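PDB 3JR7: EDD domain protein, DegV family, which is of unknown function but probably binds lipids such as fatty acids. Local coordinates for residues 183-188 with 285-290; 252-257 with 279-284; 49-54 with 72-77. All coordinates share one frame; numbering follows the deposited sequence.

Contact 1: 183-188 with 285-290; sequences LDTLRK and STVYAN
Thr185 and Leu186 lie against Tyr288 and Val287 where two short helices cross: the start of helix 184-188 meets the end of helix 283-289, with the short axes 88° apart and 8.6 Å from each other at closest approach. The contact is a worked example of how helices packed at nearly a right angle meet over one small patch. The apolar contacts centre on Tyr288. Leu186 CD2 comes within 3.6 Å of Tyr288 CD1, while its CG and CD1 rest near the Tyr288 carbonyl oxygen. With OG1 anti to the carbonyl carbon (chi1 -48°), Thr185 is left with CG2 anti to its backbone N, and this methyl sits 3.9 Å from Tyr288 CD1, the two side chains crossing at about a right angle. An alanine in place of Leu186 would probably open a gap beside CB and CD1 of Tyr288 and give the ring more room to tilt. The far end of the ring has its own fixings, since the hydroxyl is hydrogen-bonded to Thr80 and Asn189; Tyr288 also lines the pocket that holds a bound polyether in this crystal, probably a molecule from the crystallisation liquor. Two waters bridge the helices. One molecule takes the N-H of Leu186, in the first turn of its helix, and donates to Tyr288 O at 2.7 Å. The pairing of an N-terminal turn with last-turn carbonyls is likely to be electrostatically favourable. A second water bonds to Thr185 OG1 at 2.7 Å and gives a proton to Val287 O at 2.8 Å. That carbonyl is approached from another direction by carbon as well: Thr185 CG2 stands 3.4 Å from Val287 O.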
loop_
_atom_site.group_PDB
_atom_site.type_symbol
_atom_site.label_atom_id
_atom_site.label_comp_id
_atom_site.label_asym_id
_atom_site.label_seq_id
_atom_site.Cartn_x
_atom_site.Cartn_y
_atom_site.Cartn_z
ATOM N N LEU A 183 -2.255 15.516 7.246
ATOM C CA LEU A 183 -1.243 14.599 7.794
ATOM C C LEU A 183 -1.497 14.204 9.229
ATOM O O LEU A 183 -0.733 13.421 9.810
ATOM C CB LEU A 183 0.154 15.227 7.719
ATOM C CG LEU A 183 0.829 15.259 6.355
ATOM C CD1 LEU A 183 1.923 16.275 6.398
ATOM C CD2 LEU A 183 1.416 13.927 6.015
ATOM N N ASP A 184 -2.554 14.755 9.822
ATOM C CA ASP A 184 -2.743 14.600 11.255
ATOM C C ASP A 184 -2.937 13.146 11.722
ATOM O O ASP A 184 -2.515 12.811 12.833
ATOM C CB ASP A 184 -3.926 15.427 11.755
ATOM C CG ASP A 184 -3.686 16.942 11.667
ATOM O OD1 ASP A 184 -2.577 17.433 11.291
ATOM O OD2 ASP A 184 -4.661 17.649 11.954
ATOM N N THR A 185 -3.607 12.314 10.935
ATOM C CA THR A 185 -3.840 10.923 11.361
ATOM C C THR A 185 -2.498 10.164 11.423
ATOM O O THR A 185 -2.210 9.482 12.417
ATOM C CB THR A 185 -4.861 10.212 10.469
ATOM O OG1 THR A 185 -6.002 11.076 10.306
ATOM C CG2 THR A 185 -5.320 8.859 11.104
ATOM N N LEU A 186 -1.654 10.354 10.416
ATOM C CA LEU A 186 -0.290 9.798 10.443
ATOM C C LEU A 186 0.519 10.346 11.623
ATOM O O LEU A 186 1.229 9.595 12.328
ATOM C CB LEU A 186 0.447 10.047 9.115
ATOM C CG LEU A 186 0.066 9.129 7.916
ATOM C CD1 LEU A 186 0.509 9.754 6.563
ATOM C CD2 LEU A 186 0.560 7.628 8.085
ATOM N N ARG A 187 0.411 11.649 11.861
ATOM C CA ARG A 187 1.210 12.270 12.917
ATOM C C ARG A 187 0.766 11.764 14.276
ATOM O O ARG A 187 1.573 11.267 15.054
ATOM C CB ARG A 187 1.097 13.797 12.829
ATOM C CG ARG A 187 1.633 14.553 14.063
ATOM C CD ARG A 187 3.139 14.543 14.150
ATOM N NE ARG A 187 3.744 15.235 13.005
ATOM C CZ ARG A 187 5.044 15.239 12.697
ATOM N NH1 ARG A 187 5.939 14.586 13.434
ATOM N NH2 ARG A 187 5.444 15.905 11.618
ATOM N N LYS A 188 -0.532 11.830 14.519
ATOM C CA LYS A 188 -1.095 11.508 15.818
ATOM C C LYS A 188 -0.977 10.011 16.135
ATOM O O LYS A 188 -0.839 9.626 17.306
ATOM C CB LYS A 188 -2.557 12.012 15.919
ATOM C CG LYS A 188 -2.697 13.602 16.014
ATOM C CD LYS A 188 -2.037 14.394 14.808
ATOM C CE LYS A 188 -1.886 15.933 14.975
ATOM N NZ LYS A 188 -1.133 16.579 13.813
ATOM N N SER A 285 -5.951 2.942 3.762
ATOM C CA SER A 285 -5.367 4.023 2.992
ATOM C C SER A 285 -6.162 5.329 3.166
ATOM O O SER A 285 -5.586 6.405 3.336
ATOM C CB SER A 285 -5.252 3.619 1.517
ATOM O OG SER A 285 -4.257 2.579 1.306
ATOM N N THR A 286 -7.493 5.221 3.124
ATOM C CA THR A 286 -8.362 6.366 3.382
ATOM C C THR A 286 -8.143 6.953 4.765
ATOM O O THR A 286 -7.985 8.177 4.905
ATOM C CB THR A 286 -9.805 5.967 3.200
ATOM O OG1 THR A 286 -10.012 5.683 1.800
ATOM C CG2 THR A 286 -10.739 7.043 3.721
ATOM N N VAL A 287 -8.075 6.097 5.786
ATOM C CA VAL A 287 -7.884 6.586 7.140
ATOM C C VAL A 287 -6.611 7.429 7.290
ATOM O O VAL A 287 -6.624 8.485 7.934
ATOM C CB VAL A 287 -7.873 5.422 8.144
ATOM C CG1 VAL A 287 -7.381 5.879 9.516
ATOM C CG2 VAL A 287 -9.303 4.768 8.250
ATOM N N TYR A 288 -5.502 6.972 6.714
ATOM C CA TYR A 288 -4.221 7.676 6.845
ATOM C C TYR A 288 -3.978 8.735 5.763
ATOM O O TYR A 288 -3.298 9.733 6.022
ATOM C CB TYR A 288 -3.068 6.661 6.960
ATOM C CG TYR A 288 -3.115 5.958 8.309
ATOM C CD1 TYR A 288 -2.659 6.602 9.461
ATOM C CD2 TYR A 288 -3.708 4.737 8.465
ATOM C CE1 TYR A 288 -2.693 6.008 10.679
ATOM C CE2 TYR A 288 -3.778 4.105 9.746
ATOM C CZ TYR A 288 -3.273 4.758 10.834
ATOM O OH TYR A 288 -3.334 4.222 12.113
ATOM N N ALA A 289 -4.528 8.557 4.569
ATOM C CA ALA A 289 -4.318 9.555 3.503
ATOM C C ALA A 289 -5.244 10.759 3.660
ATOM O O ALA A 289 -4.894 11.908 3.327
ATOM C CB ALA A 289 -4.501 8.915 2.127
ATOM N N ASN A 290 -6.457 10.463 4.081
ATOM C CA ASN A 290 -7.520 11.431 4.286
ATOM C C ASN A 290 -8.030 11.997 2.975
ATOM O O ASN A 290 -7.439 11.796 1.878
ATOM C CB ASN A 290 -7.102 12.551 5.271
ATOM C CG ASN A 290 -7.140 12.099 6.715
ATOM O OD1 ASN A 290 -6.139 12.199 7.454
ATOM N ND2 ASN A 290 -8.301 11.629 7.145
HETATM O O HOH W 1 -8.347 9.968 9.493
HETATM O O HOH W 2 -2.877 11.701 7.841
#

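Contact 2: 252-257 with 279-284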
loop_
_atom_site.group_PDB
_atom_site.type_symbol
_atom_site.label_atom_id
_atom_site.label_comp_id
_atom_site.label_asym_id
_atom_site.label_seq_id
_atom_site.Cartn_x
_atom_site.Cartn_y
_atom_site.Cartn_z
ATOM N N ALA A 252 -2.928 5.964 -6.192
ATOM C CA ALA A 252 -4.130 5.857 -5.410
ATOM C C ALA A 252 -4.531 7.244 -4.971
ATOM O O ALA A 252 -3.671 8.080 -4.654
ATOM C CB ALA A 252 -3.921 4.951 -4.195
ATOM N N HIS A 253 -5.839 7.493 -4.953
ATOM C CA HIS A 253 -6.380 8.787 -4.551
ATOM C C HIS A 253 -7.531 8.567 -3.606
ATOM O O HIS A 253 -8.221 7.535 -3.676
ATOM C CB HIS A 253 -6.838 9.595 -5.774
ATOM C CG HIS A 253 -8.123 9.106 -6.352
ATOM N ND1 HIS A 253 -8.190 8.093 -7.282
ATOM C CD2 HIS A 253 -9.399 9.458 -6.087
ATOM C CE1 HIS A 253 -9.459 7.867 -7.591
ATOM N NE2 HIS A 253 -10.210 8.669 -6.870
ATOM N N CYS A 254 -7.686 9.500 -2.673
ATOM C CA CYS A 254 -8.801 9.468 -1.747
ATOM C C CYS A 254 -9.797 10.575 -2.112
ATOM O O CYS A 254 -9.610 11.718 -1.709
ATOM C CB CYS A 254 -8.309 9.692 -0.321
ATOM S SG CYS A 254 -9.642 9.531 0.895
ATOM N N ASN A 255 -10.835 10.201 -2.863
ATOM C CA ASN A 255 -11.942 11.119 -3.232
ATOM C C ASN A 255 -11.437 12.336 -4.045
ATOM O O ASN A 255 -11.865 13.476 -3.819
ATOM C CB ASN A 255 -12.651 11.587 -1.969
ATOM C CG ASN A 255 -13.958 12.341 -2.256
ATOM O OD1 ASN A 255 -14.716 11.968 -3.157
ATOM N ND2 ASN A 255 -14.214 13.396 -1.490
ATOM N N CYS A 256 -10.507 12.099 -4.967
ATOM C CA CYS A 256 -9.971 13.176 -5.834
ATOM C C CYS A 256 -9.450 12.600 -7.152
ATOM O O CYS A 256 -8.249 12.642 -7.489
ATOM C CB CYS A 256 -8.937 14.032 -5.079
ATOM S SG CYS A 256 -7.517 13.097 -4.411
ATOM N N GLU A 257 -10.371 12.029 -7.905
ATOM C CA GLU A 257 -10.016 11.384 -9.145
ATOM C C GLU A 257 -9.351 12.309 -10.155
ATOM O O GLU A 257 -8.433 11.892 -10.872
ATOM C CB GLU A 257 -11.235 10.715 -9.801
ATOM C CG GLU A 257 -10.806 9.739 -10.851
ATOM C CD GLU A 257 -11.934 9.174 -11.683
ATOM O OE1 GLU A 257 -13.104 9.179 -11.249
ATOM O OE2 GLU A 257 -11.628 8.709 -12.802
ATOM N N VAL A 279 -6.368 3.970 -8.713
ATOM C CA VAL A 279 -7.356 3.303 -7.849
ATOM C C VAL A 279 -7.803 4.191 -6.726
ATOM O O VAL A 279 -7.070 5.100 -6.304
ATOM C CB VAL A 279 -6.827 2.022 -7.170
ATOM C CG1 VAL A 279 -6.704 0.982 -8.149
ATOM C CG2 VAL A 279 -5.480 2.293 -6.391
ATOM N N ASP A 280 -8.999 3.892 -6.222
ATOM C CA ASP A 280 -9.522 4.502 -5.019
ATOM C C ASP A 280 -8.833 3.892 -3.839
ATOM O O ASP A 280 -8.584 2.686 -3.816
ATOM C CB ASP A 280 -11.027 4.283 -4.875
ATOM C CG ASP A 280 -11.813 5.013 -5.958
ATOM O OD1 ASP A 280 -11.920 6.231 -5.859
ATOM O OD2 ASP A 280 -12.223 4.368 -6.930
ATOM N N THR A 281 -8.545 4.717 -2.856
ATOM C CA THR A 281 -7.883 4.230 -1.649
ATOM C C THR A 281 -8.742 3.203 -0.858
ATOM O O THR A 281 -9.968 3.330 -0.736
ATOM C CB THR A 281 -7.533 5.361 -0.707
ATOM O OG1 THR A 281 -8.646 6.244 -0.585
ATOM C CG2 THR A 281 -6.313 6.140 -1.189
ATOM N N SER A 282 -8.073 2.202 -0.308
ATOM C CA SER A 282 -8.695 1.204 0.592
ATOM C C SER A 282 -9.110 1.879 1.905
ATOM O O SER A 282 -8.812 3.044 2.129
ATOM C CB SER A 282 -7.668 0.130 0.930
ATOM O OG SER A 282 -6.643 0.710 1.787
ATOM N N GLY A 283 -9.786 1.146 2.786
ATOM C CA GLY A 283 -10.153 1.666 4.108
ATOM C C GLY A 283 -8.959 2.184 4.892
ATOM O O GLY A 283 -8.967 3.321 5.402
ATOM N N ILE A 284 -7.912 1.353 5.028
ATOM C CA ILE A 284 -6.736 1.825 5.790
ATOM C C ILE A 284 -6.057 3.013 5.079
ATOM O O ILE A 284 -5.680 3.989 5.721
ATOM C CB ILE A 284 -5.750 0.683 6.013
ATOM C CG1 ILE A 284 -6.404 -0.379 6.917
ATOM C CG2 ILE A 284 -4.436 1.197 6.630
ATOM C CD1 ILE A 284 -6.689 0.083 8.355
HETATM O O HOH W 3 -11.078 7.400 -3.779
#
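His253 and Thr281 bury the most surface here, followed by Ala252, and together they illustrate how the two parallel strands of a beta-alpha-beta unit, 248-253 and 275-280 joined through helix 257-270, part at their C-terminal ends. The backbone of His253 is used twice. Its N-H is bonded to Val279 O at 3.0 Å, and its carbonyl takes the N-H of Thr281, also at 3.0 Å. The imidazole lies beside the Asp280 side chain, both pointing the same way, with ring and carboxylate planes 60° apart. Asp280 CA sits over one face of the ring. NE2 is 3.1 Å from Asp280 OD1, yet the angle is too poor for a hydrogen bond; OD1 instead receives a proton from a water that also accepts the N-H of Asn255. Thr281 has OG1 between its backbone N and carbonyl carbon (chi1 45°), 3.5 Å from Cys254 CB. This hydroxyl bonds to Thr286 in the following helix, its link to His253 O being weak and unsettled. On the sheet face away from His253 and Asp280, Ala252 CB packs 3.8 Å from Val279 CG2, and Val141 of helix 141-155 touches both residues. The chemistry implies a division of labour: main-chain N-H groups set the strand register, while the imidazole and carboxylate contribute proximity, and perhaps some electrostatic attraction, without a directed bond.

Contact 3: 49-54 with 72-77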
loop_
_atom_site.group_PDB
_atom_site.type_symbol
_atom_site.label_atom_id
_atom_site.label_comp_id
_atom_site.label_asym_id
_atom_site.label_seq_id
_atom_site.Cartn_x
_atom_site.Cartn_y
_atom_site.Cartn_z
ATOM N N ILE A 49 -10.567 -0.915 11.866
ATOM C CA ILE A 49 -10.579 0.544 11.991
ATOM C C ILE A 49 -11.496 0.869 13.149
ATOM O O ILE A 49 -12.560 0.310 13.241
ATOM C CB ILE A 49 -11.097 1.248 10.725
ATOM C CG1 ILE A 49 -10.144 1.048 9.553
ATOM C CG2 ILE A 49 -11.337 2.791 10.968
ATOM C CD1 ILE A 49 -10.871 1.099 8.204
ATOM N N GLN A 50 -11.038 1.757 14.010
ATOM C CA GLN A 50 -11.771 2.182 15.204
ATOM C C GLN A 50 -11.884 3.714 15.266
ATOM O O GLN A 50 -10.878 4.419 15.317
ATOM C CB GLN A 50 -11.051 1.639 16.444
ATOM C CG GLN A 50 -10.873 0.091 16.360
ATOM C CD GLN A 50 -9.520 -0.376 15.758
ATOM O OE1 GLN A 50 -8.483 0.268 15.956
ATOM N NE2 GLN A 50 -9.531 -1.527 15.089
ATOM N N ILE A 51 -13.118 4.213 15.233
ATOM C CA ILE A 51 -13.403 5.653 15.302
ATOM C C ILE A 51 -14.539 5.837 16.323
ATOM O O ILE A 51 -15.639 5.341 16.124
ATOM C CB ILE A 51 -13.860 6.240 13.966
ATOM C CG1 ILE A 51 -12.785 6.045 12.903
ATOM C CG2 ILE A 51 -14.138 7.769 14.127
ATOM C CD1 ILE A 51 -13.307 6.088 11.503
ATOM N N GLU A 52 -14.230 6.480 17.427
ATOM C CA GLU A 52 -15.200 6.638 18.535
ATOM C C GLU A 52 -15.681 5.258 18.980
ATOM O O GLU A 52 -14.846 4.487 19.445
ATOM C CB GLU A 52 -16.303 7.621 18.135
ATOM C CG GLU A 52 -15.725 9.018 18.035
ATOM C CD GLU A 52 -16.708 10.080 17.543
ATOM O OE1 GLU A 52 -17.614 9.781 16.704
ATOM O OE2 GLU A 52 -16.518 11.231 17.995
ATOM N N ASP A 53 -16.962 4.915 18.829
ATOM C CA ASP A 53 -17.466 3.590 19.308
ATOM C C ASP A 53 -17.754 2.654 18.181
ATOM O O ASP A 53 -18.364 1.572 18.378
ATOM C CB ASP A 53 -18.758 3.767 20.109
ATOM C CG ASP A 53 -18.533 4.523 21.383
ATOM O OD1 ASP A 53 -17.779 4.013 22.261
ATOM O OD2 ASP A 53 -19.102 5.643 21.482
ATOM N N THR A 54 -17.373 3.077 16.984
ATOM C CA THR A 54 -17.549 2.265 15.834
ATOM C C THR A 54 -16.234 1.488 15.652
ATOM O O THR A 54 -15.137 2.006 15.811
ATOM C CB THR A 54 -17.883 3.117 14.599
ATOM O OG1 THR A 54 -19.029 3.930 14.893
ATOM C CG2 THR A 54 -18.152 2.223 13.393
ATOM N N ALA A 72 -14.897 12.713 9.372
ATOM C CA ALA A 72 -15.149 14.172 9.394
ATOM C C ALA A 72 -15.937 14.557 10.656
ATOM O O ALA A 72 -15.687 15.601 11.270
ATOM C CB ALA A 72 -15.877 14.586 8.132
ATOM N N GLU A 73 -16.867 13.693 11.054
ATOM C CA GLU A 73 -17.710 13.927 12.247
ATOM C C GLU A 73 -16.978 13.751 13.539
ATOM O O GLU A 73 -17.215 14.492 14.484
ATOM C CB GLU A 73 -18.885 12.957 12.266
ATOM C CG GLU A 73 -19.917 13.363 11.285
ATOM C CD GLU A 73 -20.723 12.204 10.741
ATOM O OE1 GLU A 73 -20.904 11.180 11.468
ATOM O OE2 GLU A 73 -21.142 12.331 9.568
ATOM N N SER A 74 -16.103 12.753 13.591
ATOM C CA SER A 74 -15.412 12.437 14.812
ATOM C C SER A 74 -14.306 13.422 15.154
ATOM O O SER A 74 -13.337 13.617 14.403
ATOM C CB SER A 74 -14.789 11.042 14.732
ATOM O OG SER A 74 -13.790 10.942 15.725
ATOM N N THR A 75 -14.388 13.949 16.354
ATOM C CA THR A 75 -13.385 14.863 16.839
ATOM C C THR A 75 -12.099 14.114 17.199
ATOM O O THR A 75 -11.003 14.642 17.030
ATOM C CB THR A 75 -13.897 15.631 18.076
ATOM O OG1 THR A 75 -12.803 16.345 18.642
ATOM C CG2 THR A 75 -14.446 14.687 19.106
ATOM N N SER A 76 -12.212 12.881 17.670
ATOM C CA SER A 76 -11.007 12.131 17.943
ATOM C C SER A 76 -10.499 11.378 16.676
ATOM O O SER A 76 -11.236 10.914 15.805
ATOM C CB SER A 76 -11.229 11.176 19.091
ATOM O OG SER A 76 -12.346 10.376 18.778
ATOM N N CYS A 77 -9.195 11.314 16.615
ATOM C CA CYS A 77 -8.458 10.685 15.557
ATOM C C CYS A 77 -8.765 9.170 15.413
ATOM O O CYS A 77 -8.896 8.457 16.410
ATOM C CB CYS A 77 -7.011 10.911 15.939
ATOM S SG CYS A 77 -5.971 10.404 14.713
#
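Ser74 carries its OG anti to the backbone N (chi1 161°) and Ile51 its CG2 likewise, while Glu52 sets CG anti to its carbonyl carbon and runs extended from there (chi2 176°), an arrangement in which these three side chains converge on one point. The general lesson is that a serine can serve as a packing surface as well as a polar group. Its CB is touched twice: Ile51 CG2 stands only 3.4 Å from Ser74 CB, tighter than ordinary van der Waals contact, and Glu52 CD reaches the same CB at 3.5 Å. The extended chain of Glu52 thus reaches over Ser74, and its CG passes 3.7 Å from Ser76 OG. No hydrogen bond joins the two segments. The Ser74 hydroxyl is instead spent within its own loop, donating to Ser76 O at 2.6 Å, in the carbonyl plane and on a lone pair. That bond holds the Ser74 hydroxyl in place and closes the chain of 74-76 on itself directly after helix 64-73. The Glu52 carboxylate has a weak, long ion pair with Lys70 of that helix, which probably eases the presence of the like-charged Glu73, whose OE1 is 6.3 Å from Glu52 OE1. On the strand side, Ile51 also packs on Leu67 and Ile71 of helix 64-73. The turn that presents Glu52 is closed by two backbone bonds, Ile51 N to Thr54 O and Thr54 N to Ile51 O, each 3.0 Å, with Glu52 at its second position on a positive phi of 56°. A type II' turn with this double closure is characteristic of the tight two-residue beta hairpin, here joining strands 42-51 and 54-57.

Overall arrangement
From the N terminus, contact 3 comes first: residues 72-77 return to the hairpin at 49-54, closing a loop that contains strand 54-57 of the first sheet and helix 64-73 packed on it. Contact 1 opens much later, at 183-188 just after strand 176-179, and closes at 285-290. Contact 2 both opens and closes within that longer span, between neighbouring strands of the second sheet, so the two nest and no pair crosses. Helix 283-289 unites all three. It takes part in contacts 1 and 2, where its Thr286 CG2 packs on Cys254 SG, and its Ile284 and Val287 pack on Ile49, tying the second sheet's loops to the first sheet.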